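Side-chain contacts in phytase (PDB 2GFI), which catalyses the hydrolytic release of phosphate from phytic acid (inositol hexakisphosphate) as a 3-phytase of the histidine acid phosphatase family: residues Ala102-Asn105 and Asp106-Tyr110; Ile281-Ser284 and Tyr285-Leu289; Cys259-Glu262 and Leu263-Lys266. One frame throughout, in Å; residues are numbered along the deposited sequence.

Contact 1. Residues Ala102-Asn105 and Asp106-Tyr110; sequences AFLN and DDYEY
F103 meets Y108 in a T-shaped (edge-to-face) aromatic pair where a 3-10 segment ends, in the loop between helix 77-91 and helix 133-148. The CD1-CE1 edge of F103 is directed at one face of Y108, with planes 82° apart. The centroids are separated by 4.9 Å. F103 CE1 lies 3.5 Å from Y108 CZ. With its CG anti to the backbone N (chi1 179°), Y108 runs alongside F103 in the same direction. L104, which also packs on L90 and M91 of helix 77-91, adds a methyl, CD2, at 3.5 Å from CD2 of Y108. An alanine in place of Y108 would probably leave the F103 edge and the L104 methyl without the ring they pack against.

Backbone bonds close the turn: D106 N donates to F103 O (3.0 Å), and D107 N makes a weak bond to N105 O across the inverse gamma turn centred on D106. One water accepts from Y108 N and donates to L104 O. A second joins N105 ND2 to D106 OD2; that amide also donates to F97 O. Chemically, ring and methyl packing holds the F103-Y108 side, while the D106 carboxylate bonds G99 N of the second subunit beside A102-A102 packing between the subunits.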
loop_
_atom_site.group_PDB
_atom_site.type_symbol
_atom_site.label_atom_id
_atom_site.label_comp_id
_atom_site.label_asym_id
_atom_site.label_seq_id
_atom_site.Cartn_x
_atom_site.Cartn_y
_atom_site.Cartn_z
ATOM N N ALA A 102 27.848 2.213 12.444
ATOM C CA ALA A 102 27.696 2.474 13.900
ATOM C C ALA A 102 26.918 1.414 14.666
ATOM O O ALA A 102 27.171 1.188 15.853
ATOM C CB ALA A 102 27.088 3.868 14.168
ATOM N N PHE A 103 25.943 0.788 14.014
ATOM C CA PHE A 103 25.129 -0.222 14.693
ATOM C C PHE A 103 26.019 -1.346 15.252
ATOM O O PHE A 103 25.580 -2.103 16.128
ATOM C CB PHE A 103 24.083 -0.810 13.733
ATOM C CG PHE A 103 24.695 -1.567 12.568
ATOM C CD1 PHE A 103 24.947 -2.936 12.662
ATOM C CD2 PHE A 103 25.029 -0.906 11.382
ATOM C CE1 PHE A 103 25.517 -3.630 11.594
ATOM C CE2 PHE A 103 25.623 -1.596 10.320
ATOM C CZ PHE A 103 25.830 -2.964 10.412
ATOM N N LEU A 104 27.238 -1.454 14.720
ATOM C CA LEU A 104 28.229 -2.462 15.144
ATOM C C LEU A 104 28.638 -2.321 16.590
ATOM O O LEU A 104 28.959 -3.312 17.223
ATOM C CB LEU A 104 29.473 -2.441 14.260
ATOM C CG LEU A 104 29.258 -2.878 12.804
ATOM C CD1 LEU A 104 30.505 -2.667 12.011
ATOM C CD2 LEU A 104 28.824 -4.343 12.736
ATOM N N ASN A 105 28.597 -1.094 17.108
ATOM C CA ASN A 105 28.811 -0.802 18.543
ATOM C C ASN A 105 27.700 -1.295 19.494
ATOM O O ASN A 105 27.922 -1.407 20.704
ATOM C CB ASN A 105 28.950 0.717 18.790
ATOM C CG ASN A 105 29.954 1.394 17.861
ATOM O OD1 ASN A 105 31.049 0.901 17.641
ATOM N ND2 ASN A 105 29.554 2.536 17.305
ATOM N N ASP A 106 26.499 -1.559 18.979
ATOM C CA ASP A 106 25.347 -1.669 19.882
ATOM C C ASP A 106 25.027 -3.060 20.385
ATOM O O ASP A 106 23.884 -3.509 20.271
ATOM C CB ASP A 106 24.108 -1.029 19.264
ATOM C CG ASP A 106 24.367 0.383 18.814
ATOM O OD1 ASP A 106 23.722 0.816 17.832
ATOM O OD2 ASP A 106 25.213 1.126 19.361
ATOM N N ASP A 107 26.016 -3.735 20.976
ATOM C CA ASP A 107 25.835 -5.131 21.345
ATOM C C ASP A 107 25.280 -5.819 20.145
ATOM O O ASP A 107 24.209 -6.436 20.200
ATOM C CB ASP A 107 24.834 -5.276 22.490
ATOM C CG ASP A 107 25.304 -4.603 23.751
ATOM O OD1 ASP A 107 26.558 -4.456 23.913
ATOM O OD2 ASP A 107 24.484 -4.209 24.628
ATOM N N TYR A 108 25.979 -5.670 19.036
ATOM C CA TYR A 108 25.492 -6.242 17.828
ATOM C C TYR A 108 25.928 -7.701 17.825
ATOM O O TYR A 108 27.116 -8.006 17.811
ATOM C CB TYR A 108 26.034 -5.461 16.650
ATOM C CG TYR A 108 25.617 -5.975 15.311
ATOM C CD1 TYR A 108 24.278 -5.954 14.909
ATOM C CD2 TYR A 108 26.569 -6.451 14.415
ATOM C CE1 TYR A 108 23.915 -6.417 13.659
ATOM C CE2 TYR A 108 26.212 -6.894 13.165
ATOM C CZ TYR A 108 24.889 -6.883 12.795
ATOM O OH TYR A 108 24.561 -7.327 11.532
ATOM N N GLU A 109 24.957 -8.592 17.902
ATOM C CA GLU A 109 25.245 -10.001 17.897
ATOM C C GLU A 109 25.374 -10.519 16.470
ATOM O O GLU A 109 24.787 -9.982 15.545
ATOM C CB GLU A 109 24.145 -10.741 18.627
ATOM C CG GLU A 109 24.070 -10.399 20.105
ATOM C CD GLU A 109 23.021 -11.233 20.838
ATOM O OE1 GLU A 109 21.860 -11.375 20.361
ATOM O OE2 GLU A 109 23.357 -11.772 21.912
ATOM N N TYR A 110 26.175 -11.557 16.290
ATOM C CA TYR A 110 26.184 -12.258 15.031
ATOM C C TYR A 110 24.830 -12.980 14.907
ATOM O O TYR A 110 24.336 -13.521 15.905
ATOM C CB TYR A 110 27.330 -13.240 14.984
ATOM C CG TYR A 110 27.325 -14.002 13.699
ATOM C CD1 TYR A 110 27.350 -13.333 12.490
ATOM C CD2 TYR A 110 27.283 -15.400 13.685
ATOM C CE1 TYR A 110 27.317 -14.038 11.284
ATOM C CE2 TYR A 110 27.273 -16.114 12.466
ATOM C CZ TYR A 110 27.277 -15.421 11.284
ATOM O OH TYR A 110 27.242 -16.077 10.076
HETATM O O HOH W 1 28.656 -4.587 19.360
HETATM O O HOH W 2 26.749 3.329 17.928
#

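Contact 2. Residues Ile281-Ser284 and Tyr285-Leu289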
loop_
_atom_site.group_PDB
_atom_site.type_symbol
_atom_site.label_atom_id
_atom_site.label_comp_id
_atom_site.label_asym_id
_atom_site.label_seq_id
_atom_site.Cartn_x
_atom_site.Cartn_y
_atom_site.Cartn_z
ATOM N N ILE A 281 22.759 -2.804 -6.944
ATOM C CA ILE A 281 22.481 -3.132 -8.343
ATOM C C ILE A 281 23.696 -3.783 -9.037
ATOM O O ILE A 281 23.555 -4.710 -9.860
ATOM C CB ILE A 281 21.998 -1.857 -9.067
ATOM C CG1 ILE A 281 20.572 -1.504 -8.619
ATOM C CG2 ILE A 281 22.102 -2.007 -10.547
ATOM C CD1 ILE A 281 20.126 -0.065 -8.995
ATOM N N GLN A 282 24.896 -3.315 -8.697
ATOM C CA GLN A 282 26.106 -3.900 -9.270
ATOM C C GLN A 282 26.385 -5.237 -8.621
ATOM O O GLN A 282 26.719 -6.210 -9.294
ATOM C CB GLN A 282 27.298 -2.968 -9.106
ATOM C CG GLN A 282 27.209 -1.815 -10.036
ATOM C CD GLN A 282 28.116 -0.700 -9.622
ATOM O OE1 GLN A 282 27.812 0.028 -8.670
ATOM N NE2 GLN A 282 29.220 -0.550 -10.319
ATOM N N TYR A 283 26.221 -5.295 -7.296
ATOM C CA TYR A 283 26.276 -6.578 -6.644
ATOM C C TYR A 283 25.327 -7.573 -7.321
ATOM O O TYR A 283 25.732 -8.695 -7.649
ATOM C CB TYR A 283 25.942 -6.506 -5.167
ATOM C CG TYR A 283 25.895 -7.911 -4.565
ATOM C CD1 TYR A 283 27.079 -8.593 -4.248
ATOM C CD2 TYR A 283 24.681 -8.544 -4.319
ATOM C CE1 TYR A 283 27.061 -9.864 -3.685
ATOM C CE2 TYR A 283 24.636 -9.807 -3.760
ATOM C CZ TYR A 283 25.839 -10.471 -3.448
ATOM O OH TYR A 283 25.813 -11.717 -2.887
ATOM N N SER A 284 24.060 -7.161 -7.469
ATOM C CA SER A 284 23.030 -7.996 -8.062
ATOM C C SER A 284 23.460 -8.524 -9.410
ATOM O O SER A 284 23.223 -9.673 -9.741
ATOM C CB SER A 284 21.750 -7.199 -8.248
ATOM O OG SER A 284 20.695 -8.085 -8.588
ATOM N N TYR A 285 24.084 -7.662 -10.206
ATOM C CA TYR A 285 24.445 -8.070 -11.549
ATOM C C TYR A 285 25.629 -9.028 -11.528
ATOM O O TYR A 285 25.717 -9.918 -12.392
ATOM C CB TYR A 285 24.714 -6.893 -12.454
ATOM C CG TYR A 285 24.961 -7.358 -13.861
ATOM C CD1 TYR A 285 24.002 -8.089 -14.527
ATOM C CD2 TYR A 285 26.190 -7.122 -14.499
ATOM C CE1 TYR A 285 24.240 -8.549 -15.798
ATOM C CE2 TYR A 285 26.433 -7.567 -15.771
ATOM C CZ TYR A 285 25.453 -8.278 -16.414
ATOM O OH TYR A 285 25.638 -8.737 -17.700
ATOM N N SER A 286 26.516 -8.888 -10.532
ATOM C CA SER A 286 27.614 -9.862 -10.382
ATOM C C SER A 286 27.088 -11.272 -10.121
ATOM O O SER A 286 27.669 -12.273 -10.608
ATOM C CB SER A 286 28.639 -9.424 -9.315
ATOM O OG SER A 286 28.135 -9.562 -8.002
ATOM N N VAL A 287 25.999 -11.344 -9.353
ATOM C CA VAL A 287 25.304 -12.596 -9.107
ATOM C C VAL A 287 24.579 -13.062 -10.360
ATOM O O VAL A 287 24.632 -14.230 -10.682
ATOM C CB VAL A 287 24.282 -12.538 -7.894
ATOM C CG1 VAL A 287 23.530 -13.876 -7.769
ATOM C CG2 VAL A 287 24.984 -12.212 -6.595
ATOM N N ASP A 288 23.888 -12.181 -11.071
ATOM C CA ASP A 288 23.272 -12.625 -12.318
ATOM C C ASP A 288 24.314 -13.226 -13.255
ATOM O O ASP A 288 24.033 -14.221 -13.899
ATOM C CB ASP A 288 22.596 -11.481 -13.033
ATOM C CG ASP A 288 21.261 -11.109 -12.413
ATOM O OD1 ASP A 288 20.640 -11.976 -11.719
ATOM O OD2 ASP A 288 20.756 -9.960 -12.581
ATOM N N LEU A 289 25.501 -12.601 -13.336
ATOM C CA LEU A 289 26.568 -13.041 -14.195
ATOM C C LEU A 289 27.077 -14.410 -13.772
ATOM O O LEU A 289 27.091 -15.362 -14.550
ATOM C CB LEU A 289 27.714 -12.065 -14.100
ATOM C CG LEU A 289 27.834 -10.916 -15.069
ATOM C CD1 LEU A 289 29.086 -10.131 -14.691
ATOM C CD2 LEU A 289 27.890 -11.437 -16.507
HETATM O O HOH W 3 20.843 -7.888 -11.339
#
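Y285, S286, V287 and D288 each donate a backbone N-H to the carbonyl four residues earlier, on I281, Q282, Y283 and S284, so that 281-284 and 285-289 are successive turns of one alpha-helix. The Y285 N to I281 O bond is the most bent of the four, at 142°. Y283 O carries a second donor: S286 OG reaches it at 2.6 Å, in the carbonyl plane and on a lone pair, while V287 N also lies in that plane at 3.2 Å. The chi1 of S286 (73°), with OG between its own N and carbonyl carbon, turns the hydroxyl back to this oxygen.

Beyond the backbone, V287 places CG2 over one face of the Y283 ring, a CH-pi contact 4.1 Å from the centroid. S284 OG and D288 OD2 share a water, which donates to the carboxylate; D288 OD2 also bonds S361 OG, and its OD1 bonds H365 N.

Y285 turns to the loops, its OH bonded to P353 O, and I281 packs on F408 of the third subunit. Helix 277-295 lies against helix 229-241 through Y283 and S286, both touching Y230, and against helix 249-266 through the stacked rings of Y283 and F256.

Contact 3. Residues Cys259-Glu262 and Leu263-Lys266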
loop_
_atom_site.group_PDB
_atom_site.type_symbol
_atom_site.label_atom_id
_atom_site.label_comp_id
_atom_site.label_asym_id
_atom_site.label_seq_id
_atom_site.Cartn_x
_atom_site.Cartn_y
_atom_site.Cartn_z
ATOM N N CYS A 259 23.679 -9.282 4.783
ATOM C CA CYS A 259 22.435 -8.528 4.747
ATOM C C CYS A 259 21.234 -9.448 4.386
ATOM O O CYS A 259 20.247 -9.520 5.117
ATOM C CB CYS A 259 22.578 -7.377 3.727
ATOM S SG CYS A 259 21.050 -6.795 2.974
ATOM N N ALA A 260 21.365 -10.166 3.267
ATOM C CA ALA A 260 20.292 -11.049 2.786
ATOM C C ALA A 260 19.948 -12.081 3.827
ATOM O O ALA A 260 18.788 -12.263 4.142
ATOM C CB ALA A 260 20.670 -11.684 1.485
ATOM N N TYR A 261 20.971 -12.737 4.384
ATOM C CA TYR A 261 20.758 -13.709 5.445
ATOM C C TYR A 261 20.289 -13.188 6.768
ATOM O O TYR A 261 19.467 -13.824 7.381
ATOM C CB TYR A 261 21.937 -14.692 5.553
ATOM C CG TYR A 261 21.847 -15.574 4.360
ATOM C CD1 TYR A 261 20.892 -16.574 4.313
ATOM C CD2 TYR A 261 22.624 -15.331 3.240
ATOM C CE1 TYR A 261 20.743 -17.356 3.204
ATOM C CE2 TYR A 261 22.491 -16.128 2.107
ATOM C CZ TYR A 261 21.536 -17.138 2.112
ATOM O OH TYR A 261 21.365 -17.922 1.008
ATOM N N GLU A 262 20.791 -12.045 7.228
ATOM C CA GLU A 262 20.296 -11.491 8.474
ATOM C C GLU A 262 18.830 -11.057 8.346
ATOM O O GLU A 262 18.023 -11.181 9.300
ATOM C CB GLU A 262 21.139 -10.284 8.889
ATOM C CG GLU A 262 20.796 -9.804 10.292
ATOM C CD GLU A 262 21.821 -8.821 10.808
ATOM O OE1 GLU A 262 22.157 -7.862 10.079
ATOM O OE2 GLU A 262 22.291 -9.012 11.948
ATOM N N LEU A 263 18.497 -10.527 7.167
ATOM C CA LEU A 263 17.108 -10.265 6.818
ATOM C C LEU A 263 16.255 -11.553 6.931
ATOM O O LEU A 263 15.257 -11.566 7.656
ATOM C CB LEU A 263 17.035 -9.645 5.406
ATOM C CG LEU A 263 15.652 -9.338 4.812
ATOM C CD1 LEU A 263 14.878 -8.321 5.654
ATOM C CD2 LEU A 263 15.873 -8.761 3.414
ATOM N N ASN A 264 16.673 -12.636 6.268
ATOM C CA ASN A 264 15.996 -13.932 6.406
ATOM C C ASN A 264 15.860 -14.334 7.868
ATOM O O ASN A 264 14.784 -14.687 8.344
ATOM C CB ASN A 264 16.788 -15.042 5.711
ATOM C CG ASN A 264 16.729 -14.957 4.242
ATOM O OD1 ASN A 264 16.030 -14.113 3.692
ATOM N ND2 ASN A 264 17.456 -15.840 3.574
ATOM N N VAL A 265 16.959 -14.251 8.591
ATOM C CA VAL A 265 16.986 -14.789 9.942
ATOM C C VAL A 265 16.266 -13.930 10.965
ATOM O O VAL A 265 15.535 -14.451 11.807
ATOM C CB VAL A 265 18.437 -15.103 10.375
ATOM C CG1 VAL A 265 18.489 -15.413 11.886
ATOM C CG2 VAL A 265 18.982 -16.265 9.531
ATOM N N LYS A 266 16.500 -12.626 10.911
ATOM C CA LYS A 266 16.044 -11.678 11.927
ATOM C C LYS A 266 14.814 -10.885 11.487
ATOM O O LYS A 266 14.094 -10.340 12.327
ATOM C CB LYS A 266 17.161 -10.674 12.235
ATOM C CG LYS A 266 18.481 -11.307 12.707
ATOM C CD LYS A 266 18.357 -12.016 14.064
ATOM C CE LYS A 266 18.144 -11.020 15.198
ATOM N NZ LYS A 266 18.331 -11.803 16.479
#
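Y261 and N264 lie side by side and point the same way, three residues apart on helix 249-266. In both, CG is anti to the carbonyl carbon and beside the backbone N (chi1 -72° in each), which carries the amide along the CD1-CE1 side of the phenol ring. N264 ND2 comes within 3.6 Å of Y261 CD1, with the amide plane nearly upright against the ring at 83°. The same ND2 is hydrogen-bonded to A40 O and to R73 O, two bonds that fix the rotation of the amide. R73 belongs to the RHGxRxP signature after strand 59-69 that carries the predicted nucleophile, so N264 probably steadies that loop.

E262, the next residue along, crosses K266, one turn further on, obliquely. E262 is extended beyond CG, with CG anti to its backbone N (chi1 -171°), whereas K266 bends at chi2 and chi3; the two touch through their methylenes, CG to CG at 3.7 Å. Their charged ends stay apart, E262 OE2 being 6.6 Å from K266 NZ. The E262 carboxylate instead accepts from S269 OG through OE1.

These residues form the C-terminal turns of an alpha-helix of the histidine acid phosphatase fold that, through Y261, probably borders the active site. Regular i to i+4 bonds run from L263 N to C259 O through K266 N to E262 O. C259 is disulfide-bonded to C272, which fastens the helix to the loop that follows it.

As ordinary i to i+4 helix packing, L263 CB lies 3.2 Å from C259 O, and a branch of V265, CG2, 3.3 Å from Y261 O.

How the contacts relate
Contacts 1 and 3 meet directly although about 150 residues separate them in the chain: Y108 OH lies 2.9 Å from E262 OE2, a probable but weak hydrogen bond, and P270 touches F103, Y108 and E262 alike. Their centres are about 15 Å apart. Contacts 2 and 3 sit on consecutive helices, 277-295 and 249-266, with nearest atoms about 7 Å apart and no touch, while contact 1 stays about 14 Å from contact 2 by nearest atoms. Contact 3 comes nearest the predicted catalytic pair, the Y261 side chain being about 6 Å from the nucleophile H70; V287 of contact 2 is about 8 Å from the proton donor D333.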